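Chemotaxis signal transduction protein (Thermoanaerobacter tengcongensis, PDB 2QDL) is a CheW scaffolding protein that, as in its family, probably couples chemoreceptors to the histidine kinase CheA in bacterial chemotaxis. Local coordinates at residues D65-R69 with F70-K74; R75-S78 with K79-I83; F17-E21 with E22-L26. All coordinates share one frame; numbering follows the deposited sequence.

The three contacts lie in series along the CheW-like domain, whose strands curl into a beta-barrel, and all three touch one another. Contact 3 is the hairpin of residues 17-26; its centre is about 11 Å from those of contacts 1 and 2. The helix of contact 1 and the loop after it pack on the hairpin: Leu66 CB lies 3.7 Å from Leu19 CD1, and from the loop Ile72 CD1 comes 3.3 Å from Tyr24 OH. The loop then runs on to contact 2, about 13 Å from contact 1 centre to centre. Lys67 NZ probably donates to Arg75 O at 2.8 Å, and a salt bridge from Arg75 NH2 to Glu21 OE1, also 2.8 Å, ties contact 2 to the hairpin.

Contact 1: D65-R69 with F70-K74; sequences DLKKR and FGIGK
Phe70 N donates to Leu66 O at 2.7 Å in the last turn of the short helix 66-70, and Lys67 O then takes two donors, Gly71 N at 2.7 Å and Ile72 N at 2.8 Å, as Gly71 leaves helical angles with positive phi. At the other end Asp65 is the N-cap: its OD1 accepts from Lys68 N from above the carboxylate plane. Leu66 and Phe70 lie side by side and point the same way, Leu66 CB meeting Phe70 CE2 at 3.8 Å. Both also pack on Ile139 of strand 134-139, which joins the helix to the barrel strands. Ile72 points back at the helix and crosses Lys67 at about a right angle, its CB 4.0 Å from Lys67 CG. The extended Lys67 chain runs past Gly73 O, and its NZ is held by a salt bridge to Asp98. Lys74, in contrast, folds back over the helix. Bends at chi2 (-49°) and chi4 (-69°) set its CE 3.5 Å from Lys68 CG, where the two chains cross nearly perpendicularly, and let Lys74 NZ donate a hydrogen bond to Ile72 O at 2.7 Å.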
loop_
_atom_site.group_PDB
_atom_site.type_symbol
_atom_site.label_atom_id
_atom_site.label_comp_id
_atom_site.label_asym_id
_atom_site.label_seq_id
_atom_site.Cartn_x
_atom_site.Cartn_y
_atom_site.Cartn_z
ATOM N N ASP A 65 -8.289 -4.927 0.528
ATOM C CA ASP A 65 -8.021 -5.007 1.940
ATOM C C ASP A 65 -6.702 -5.749 2.064
ATOM O O ASP A 65 -6.640 -6.947 1.784
ATOM C CB ASP A 65 -9.186 -5.692 2.701
ATOM C CG ASP A 65 -8.919 -5.787 4.227
ATOM O OD1 ASP A 65 -7.792 -6.169 4.621
ATOM O OD2 ASP A 65 -9.828 -5.518 5.024
ATOM N N LEU A 66 -5.636 -5.015 2.419
ATOM C CA LEU A 66 -4.267 -5.569 2.543
ATOM C C LEU A 66 -4.129 -6.650 3.611
ATOM O O LEU A 66 -3.360 -7.591 3.437
ATOM C CB LEU A 66 -3.231 -4.453 2.800
ATOM C CG LEU A 66 -3.088 -3.370 1.724
ATOM C CD1 LEU A 66 -2.059 -2.322 2.158
ATOM C CD2 LEU A 66 -2.698 -3.982 0.354
ATOM N N LYS A 67 -4.848 -6.519 4.721
ATOM C CA LYS A 67 -4.820 -7.545 5.778
ATOM C C LYS A 67 -5.320 -8.879 5.263
ATOM O O LYS A 67 -4.719 -9.910 5.568
ATOM C CB LYS A 67 -5.639 -7.125 6.984
ATOM C CG LYS A 67 -5.091 -5.906 7.734
ATOM C CD LYS A 67 -6.102 -5.485 8.780
ATOM C CE LYS A 67 -5.917 -4.035 9.137
ATOM N NZ LYS A 67 -7.025 -3.502 9.978
ATOM N N LYS A 68 -6.378 -8.847 4.442
ATOM C CA LYS A 68 -6.924 -10.052 3.819
ATOM C C LYS A 68 -5.997 -10.579 2.722
ATOM O O LYS A 68 -5.818 -11.803 2.562
ATOM C CB LYS A 68 -8.308 -9.775 3.245
ATOM C CG LYS A 68 -9.298 -9.314 4.263
ATOM C CD LYS A 68 -10.703 -9.170 3.636
ATOM C CE LYS A 68 -11.643 -8.572 4.638
ATOM N NZ LYS A 68 -12.962 -8.403 4.034
ATOM N N ARG A 69 -5.378 -9.661 1.990
ATOM C CA ARG A 69 -4.376 -10.039 0.992
ATOM C C ARG A 69 -3.119 -10.673 1.616
ATOM O O ARG A 69 -2.599 -11.671 1.092
ATOM C CB ARG A 69 -4.003 -8.815 0.136
ATOM C CG ARG A 69 -3.132 -9.114 -1.049
ATOM C CD ARG A 69 -3.750 -10.257 -1.887
ATOM N NE ARG A 69 -3.359 -10.256 -3.295
ATOM C CZ ARG A 69 -3.276 -11.361 -4.031
ATOM N NH1 ARG A 69 -3.555 -12.536 -3.495
ATOM N NH2 ARG A 69 -2.932 -11.294 -5.301
ATOM N N PHE A 70 -2.640 -10.094 2.727
ATOM C CA PHE A 70 -1.415 -10.553 3.386
ATOM C C PHE A 70 -1.631 -11.634 4.472
ATOM O O PHE A 70 -0.713 -12.347 4.812
ATOM C CB PHE A 70 -0.656 -9.360 4.002
ATOM C CG PHE A 70 -0.292 -8.273 3.025
ATOM C CD1 PHE A 70 -0.195 -8.527 1.658
ATOM C CD2 PHE A 70 -0.043 -6.980 3.482
ATOM C CE1 PHE A 70 0.143 -7.534 0.790
ATOM C CE2 PHE A 70 0.288 -5.973 2.596
ATOM C CZ PHE A 70 0.404 -6.258 1.239
ATOM N N GLY A 71 -2.838 -11.716 5.027
ATOM C CA GLY A 71 -3.163 -12.629 6.134
ATOM C C GLY A 71 -2.824 -12.047 7.493
ATOM O O GLY A 71 -2.384 -12.748 8.384
ATOM N N ILE A 72 -3.033 -10.751 7.644
ATOM C CA ILE A 72 -2.787 -10.043 8.907
ATOM C C ILE A 72 -4.060 -10.088 9.743
ATOM O O ILE A 72 -5.173 -10.137 9.187
ATOM C CB ILE A 72 -2.303 -8.554 8.648
ATOM C CG1 ILE A 72 -0.957 -8.558 7.875
ATOM C CG2 ILE A 72 -2.202 -7.748 9.972
ATOM C CD1 ILE A 72 -0.534 -7.196 7.361
ATOM N N GLY A 73 -3.913 -10.093 11.067
ATOM C CA GLY A 73 -5.063 -10.010 11.959
ATOM C C GLY A 73 -5.986 -8.863 11.596
ATOM O O GLY A 73 -5.531 -7.745 11.284
ATOM N N LYS A 74 -7.296 -9.123 11.657
ATOM C CA LYS A 74 -8.288 -8.128 11.225
ATOM C C LYS A 74 -8.630 -7.161 12.339
ATOM O O LYS A 74 -9.791 -7.055 12.744
ATOM C CB LYS A 74 -9.551 -8.808 10.662
ATOM C CG LYS A 74 -9.276 -9.854 9.544
ATOM C CD LYS A 74 -8.340 -9.311 8.451
ATOM C CE LYS A 74 -8.010 -10.367 7.399
ATOM N NZ LYS A 74 -7.143 -11.479 7.879
#

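Contact 2: R75-S78 with K79-I83; sequences RGKS and KDSRI
In the type I beta turn from Ser78 to Ser81 two chi1 settings send the serine hydroxyls to different partners: Ser78 OG sits between its backbone N and carbonyl carbon (77°), within reach of Asp80 N, whereas Ser81 OG lies beside its own backbone N (-75°), facing Lys77 CG. The turn leads from the loop after helix 66-70 into strand 82-88 of the barrel. The backbone closes it, Ser81 N donating to Ser78 O at 3.0 Å; the bond is fairly straight at hydrogen, but the donor stands above the carbonyl plane. Inside the turn Ser78 OG accepts from Asp80 N at 3.0 Å, a serine side chain gripping the amide two residues on, as in an ST turn. That bond holds Ser78 OG in this position, next to Asp80 CB, 3.5 Å away. Lys77 lies alongside: its extended chain passes Ser81, and its CG comes within 3.2 Å of Ser81 OG. Both side chains also touch Asp37 in a neighbouring loop. Beyond the turn, Arg82 curls back under it. Its NH1 reaches two carbonyls at once, Lys79 O and Ser81 O, both at 3.0 Å and both close to the guanidinium plane, while its NE binds a glycerol probably taken up from the crystallisation liquor. The two bonds differ at the acceptor: NH1 meets Lys79 O in the carbonyl plane, on a lone pair, and Ser81 O from 49° above its plane.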
loop_
_atom_site.group_PDB
_atom_site.type_symbol
_atom_site.label_atom_id
_atom_site.label_comp_id
_atom_site.label_asym_id
_atom_site.label_seq_id
_atom_site.Cartn_x
_atom_site.Cartn_y
_atom_site.Cartn_z
ATOM N N ARG A 75 -7.607 -6.454 12.838
ATOM C CA ARG A 75 -7.810 -5.445 13.899
ATOM C C ARG A 75 -7.158 -4.138 13.459
ATOM O O ARG A 75 -6.258 -4.150 12.639
ATOM C CB ARG A 75 -7.174 -5.895 15.225
ATOM C CG ARG A 75 -7.395 -7.369 15.549
ATOM C CD ARG A 75 -6.664 -7.820 16.796
ATOM N NE ARG A 75 -5.229 -7.974 16.574
ATOM C CZ ARG A 75 -4.658 -9.030 15.996
ATOM N NH1 ARG A 75 -5.392 -10.034 15.550
ATOM N NH2 ARG A 75 -3.339 -9.088 15.867
ATOM N N GLY A 76 -7.615 -3.025 14.024
ATOM C CA GLY A 76 -6.915 -1.732 13.877
ATOM C C GLY A 76 -7.763 -0.689 13.172
ATOM O O GLY A 76 -7.399 0.478 13.117
ATOM N N LYS A 77 -8.904 -1.110 12.638
ATOM C CA LYS A 77 -9.760 -0.174 11.926
ATOM C C LYS A 77 -10.396 0.847 12.867
ATOM O O LYS A 77 -10.879 0.489 13.936
ATOM C CB LYS A 77 -10.880 -0.882 11.158
ATOM C CG LYS A 77 -11.572 0.107 10.231
ATOM C CD LYS A 77 -12.934 -0.248 9.823
ATOM C CE LYS A 77 -13.483 0.951 9.079
ATOM N NZ LYS A 77 -14.908 0.840 8.835
ATOM N N SER A 78 -10.446 2.098 12.421
ATOM C CA SER A 78 -11.115 3.180 13.139
ATOM C C SER A 78 -11.442 4.327 12.159
ATOM O O SER A 78 -11.352 4.175 10.945
ATOM C CB SER A 78 -10.212 3.705 14.255
ATOM O OG SER A 78 -9.189 4.537 13.697
ATOM N N LYS A 79 -11.819 5.476 12.711
ATOM C CA LYS A 79 -12.038 6.678 11.926
ATOM C C LYS A 79 -10.788 7.167 11.223
ATOM O O LYS A 79 -10.887 7.918 10.258
ATOM C CB LYS A 79 -12.600 7.803 12.808
ATOM C CG LYS A 79 -14.078 8.053 12.553
ATOM C CD LYS A 79 -14.607 9.316 13.246
ATOM C CE LYS A 79 -15.222 9.007 14.629
ATOM N NZ LYS A 79 -15.577 10.289 15.367
ATOM N N ASP A 80 -9.615 6.773 11.724
ATOM C CA ASP A 80 -8.356 7.083 11.070
ATOM C C ASP A 80 -8.099 6.259 9.808
ATOM O O ASP A 80 -7.134 6.535 9.058
ATOM C CB ASP A 80 -7.178 6.930 12.044
ATOM C CG ASP A 80 -7.283 7.874 13.242
ATOM O OD1 ASP A 80 -7.570 9.066 13.044
ATOM O OD2 ASP A 80 -7.093 7.413 14.384
ATOM N N SER A 81 -8.931 5.235 9.581
ATOM C CA SER A 81 -8.775 4.404 8.391
ATOM C C SER A 81 -8.869 5.263 7.122
ATOM O O SER A 81 -9.633 6.228 7.068
ATOM C CB SER A 81 -9.795 3.251 8.353
ATOM O OG SER A 81 -9.431 2.241 9.274
ATOM N N ARG A 82 -8.079 4.893 6.120
ATOM C CA ARG A 82 -8.062 5.587 4.837
ATOM C C ARG A 82 -7.932 4.631 3.661
ATOM O O ARG A 82 -7.667 3.429 3.818
ATOM C CB ARG A 82 -6.862 6.548 4.790
ATOM C CG ARG A 82 -6.891 7.650 5.823
ATOM C CD ARG A 82 -7.942 8.682 5.446
ATOM N NE ARG A 82 -7.868 9.855 6.307
ATOM C CZ ARG A 82 -8.503 10.002 7.463
ATOM N NH1 ARG A 82 -9.276 9.033 7.949
ATOM N NH2 ARG A 82 -8.344 11.126 8.148
ATOM N N ILE A 83 -8.094 5.201 2.474
ATOM C CA ILE A 83 -7.819 4.507 1.244
ATOM C C ILE A 83 -6.755 5.265 0.483
ATOM O O ILE A 83 -6.993 6.370 -0.017
ATOM C CB ILE A 83 -9.085 4.340 0.328
ATOM C CG1 ILE A 83 -10.191 3.555 1.058
ATOM C CG2 ILE A 83 -8.660 3.678 -0.992
ATOM C CD1 ILE A 83 -11.594 3.641 0.386
#

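Contact 3: F17-E21 with E22-L26; sequences FSLAE and ELYGL
The beta hairpin of strands 12-19 and 22-27 turns here through a type II' turn from Leu19 to Glu22, within the curled sheet of the CheW-like barrel. Phe17 and Tyr24 form an antiparallel hydrogen-bonded pair, Phe17 N to Tyr24 O and Tyr24 N to Phe17 O both 2.9 Å and nearly straight. Leu19 and Glu22 make the next such pair, and Ser18 with Leu23 is the non-hydrogen-bonded pair between them. Phe17, Leu19, Glu22 and Tyr24 share one face of the sheet. The Phe17 side chain turns in over its partner strand, because chi1 of 49° puts CG between the backbone N and carbonyl carbon. Its ring then has Tyr24 O above one face, offset toward the rim, while CE1 packs on Tyr24 CB at 3.4 Å and CE2 on Leu26 CG at 4.0 Å. Leu19 crosses Tyr24 at about a right angle and sets CD1 over the ring face, 4.2 Å from the centroid, a CH-pi contact. Leu66 packs on both Phe17 and Leu19, so helix 66-70 rests against this face. At the outer end of its ring, Tyr24 OH donates to Glu22 OE1 at 2.5 Å, nearly along the carboxylate C-O bond, with OE1 in the ring plane.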
loop_
_atom_site.group_PDB
_atom_site.type_symbol
_atom_site.label_atom_id
_atom_site.label_comp_id
_atom_site.label_asym_id
_atom_site.label_seq_id
_atom_site.Cartn_x
_atom_site.Cartn_y
_atom_site.Cartn_z
ATOM N N PHE A 17 2.110 3.727 7.268
ATOM C CA PHE A 17 0.769 3.445 7.663
ATOM C C PHE A 17 0.771 2.151 8.448
ATOM O O PHE A 17 1.705 1.355 8.375
ATOM C CB PHE A 17 -0.173 3.368 6.438
ATOM C CG PHE A 17 0.332 2.486 5.289
ATOM C CD1 PHE A 17 -0.040 1.146 5.203
ATOM C CD2 PHE A 17 1.165 3.008 4.309
ATOM C CE1 PHE A 17 0.402 0.343 4.118
ATOM C CE2 PHE A 17 1.613 2.227 3.237
ATOM C CZ PHE A 17 1.234 0.904 3.136
ATOM N N SER A 18 -0.275 1.916 9.227
ATOM C CA SER A 18 -0.251 0.715 10.021
ATOM C C SER A 18 -1.340 -0.240 9.553
ATOM O O SER A 18 -2.335 0.181 8.989
ATOM C CB SER A 18 -0.349 1.046 11.510
ATOM O OG SER A 18 -1.523 1.761 11.783
ATOM N N LEU A 19 -1.075 -1.531 9.733
ATOM C CA LEU A 19 -2.064 -2.597 9.534
ATOM C C LEU A 19 -2.007 -3.452 10.807
ATOM O O LEU A 19 -0.993 -4.087 11.062
ATOM C CB LEU A 19 -1.747 -3.456 8.302
ATOM C CG LEU A 19 -1.785 -2.765 6.925
ATOM C CD1 LEU A 19 -1.299 -3.741 5.845
ATOM C CD2 LEU A 19 -3.188 -2.236 6.631
ATOM N N ALA A 20 -3.075 -3.430 11.606
ATOM C CA ALA A 20 -3.086 -4.076 12.926
ATOM C C ALA A 20 -1.850 -3.588 13.702
ATOM O O ALA A 20 -1.626 -2.367 13.808
ATOM C CB ALA A 20 -3.138 -5.619 12.822
ATOM N N GLU A 21 -1.021 -4.494 14.211
ATOM C CA GLU A 21 0.083 -4.001 15.038
ATOM C C GLU A 21 1.397 -3.772 14.237
ATOM O O GLU A 21 2.479 -3.699 14.827
ATOM C CB GLU A 21 0.287 -4.883 16.296
ATOM C CG GLU A 21 -0.982 -5.028 17.215
ATOM C CD GLU A 21 -1.901 -6.194 16.804
ATOM O OE1 GLU A 21 -1.363 -7.212 16.318
ATOM O OE2 GLU A 21 -3.151 -6.092 16.952
ATOM N N GLU A 22 1.302 -3.632 12.909
ATOM C CA GLU A 22 2.507 -3.622 12.066
ATOM C C GLU A 22 2.615 -2.367 11.175
ATOM O O GLU A 22 1.592 -1.749 10.828
ATOM C CB GLU A 22 2.597 -4.908 11.226
ATOM C CG GLU A 22 2.545 -6.214 12.024
ATOM C CD GLU A 22 2.364 -7.441 11.134
ATOM O OE1 GLU A 22 2.092 -7.281 9.914
ATOM O OE2 GLU A 22 2.498 -8.581 11.655
ATOM N N LEU A 23 3.844 -2.003 10.825
ATOM C CA LEU A 23 4.112 -0.785 10.040
ATOM C C LEU A 23 4.492 -1.147 8.623
ATOM O O LEU A 23 5.282 -2.070 8.410
ATOM C CB LEU A 23 5.241 0.060 10.660
ATOM C CG LEU A 23 4.902 0.621 12.048
ATOM C CD1 LEU A 23 6.105 1.368 12.609
ATOM C CD2 LEU A 23 3.664 1.513 12.039
ATOM N N TYR A 24 3.895 -0.437 7.671
ATOM C CA TYR A 24 4.162 -0.650 6.261
ATOM C C TYR A 24 4.427 0.701 5.639
ATOM O O TYR A 24 3.981 1.728 6.177
ATOM C CB TYR A 24 2.969 -1.383 5.594
ATOM C CG TYR A 24 2.873 -2.802 6.109
ATOM C CD1 TYR A 24 2.203 -3.091 7.293
ATOM C CD2 TYR A 24 3.519 -3.838 5.450
ATOM C CE1 TYR A 24 2.148 -4.382 7.789
ATOM C CE2 TYR A 24 3.456 -5.144 5.933
ATOM C CZ TYR A 24 2.783 -5.395 7.103
ATOM O OH TYR A 24 2.754 -6.661 7.583
ATOM N N GLY A 25 5.140 0.714 4.518
ATOM C CA GLY A 25 5.340 1.973 3.813
ATOM C C GLY A 25 5.289 1.952 2.297
ATOM O O GLY A 25 5.476 0.910 1.657
ATOM N N LEU A 26 5.050 3.134 1.736
ATOM C CA LEU A 26 5.157 3.365 0.303
ATOM C C LEU A 26 5.912 4.667 0.079
ATOM O O LEU A 26 5.786 5.609 0.878
ATOM C CB LEU A 26 3.775 3.476 -0.347
ATOM C CG LEU A 26 2.990 2.183 -0.520
ATOM C CD1 LEU A 26 1.489 2.457 -0.832
ATOM C CD2 LEU A 26 3.653 1.292 -1.606
#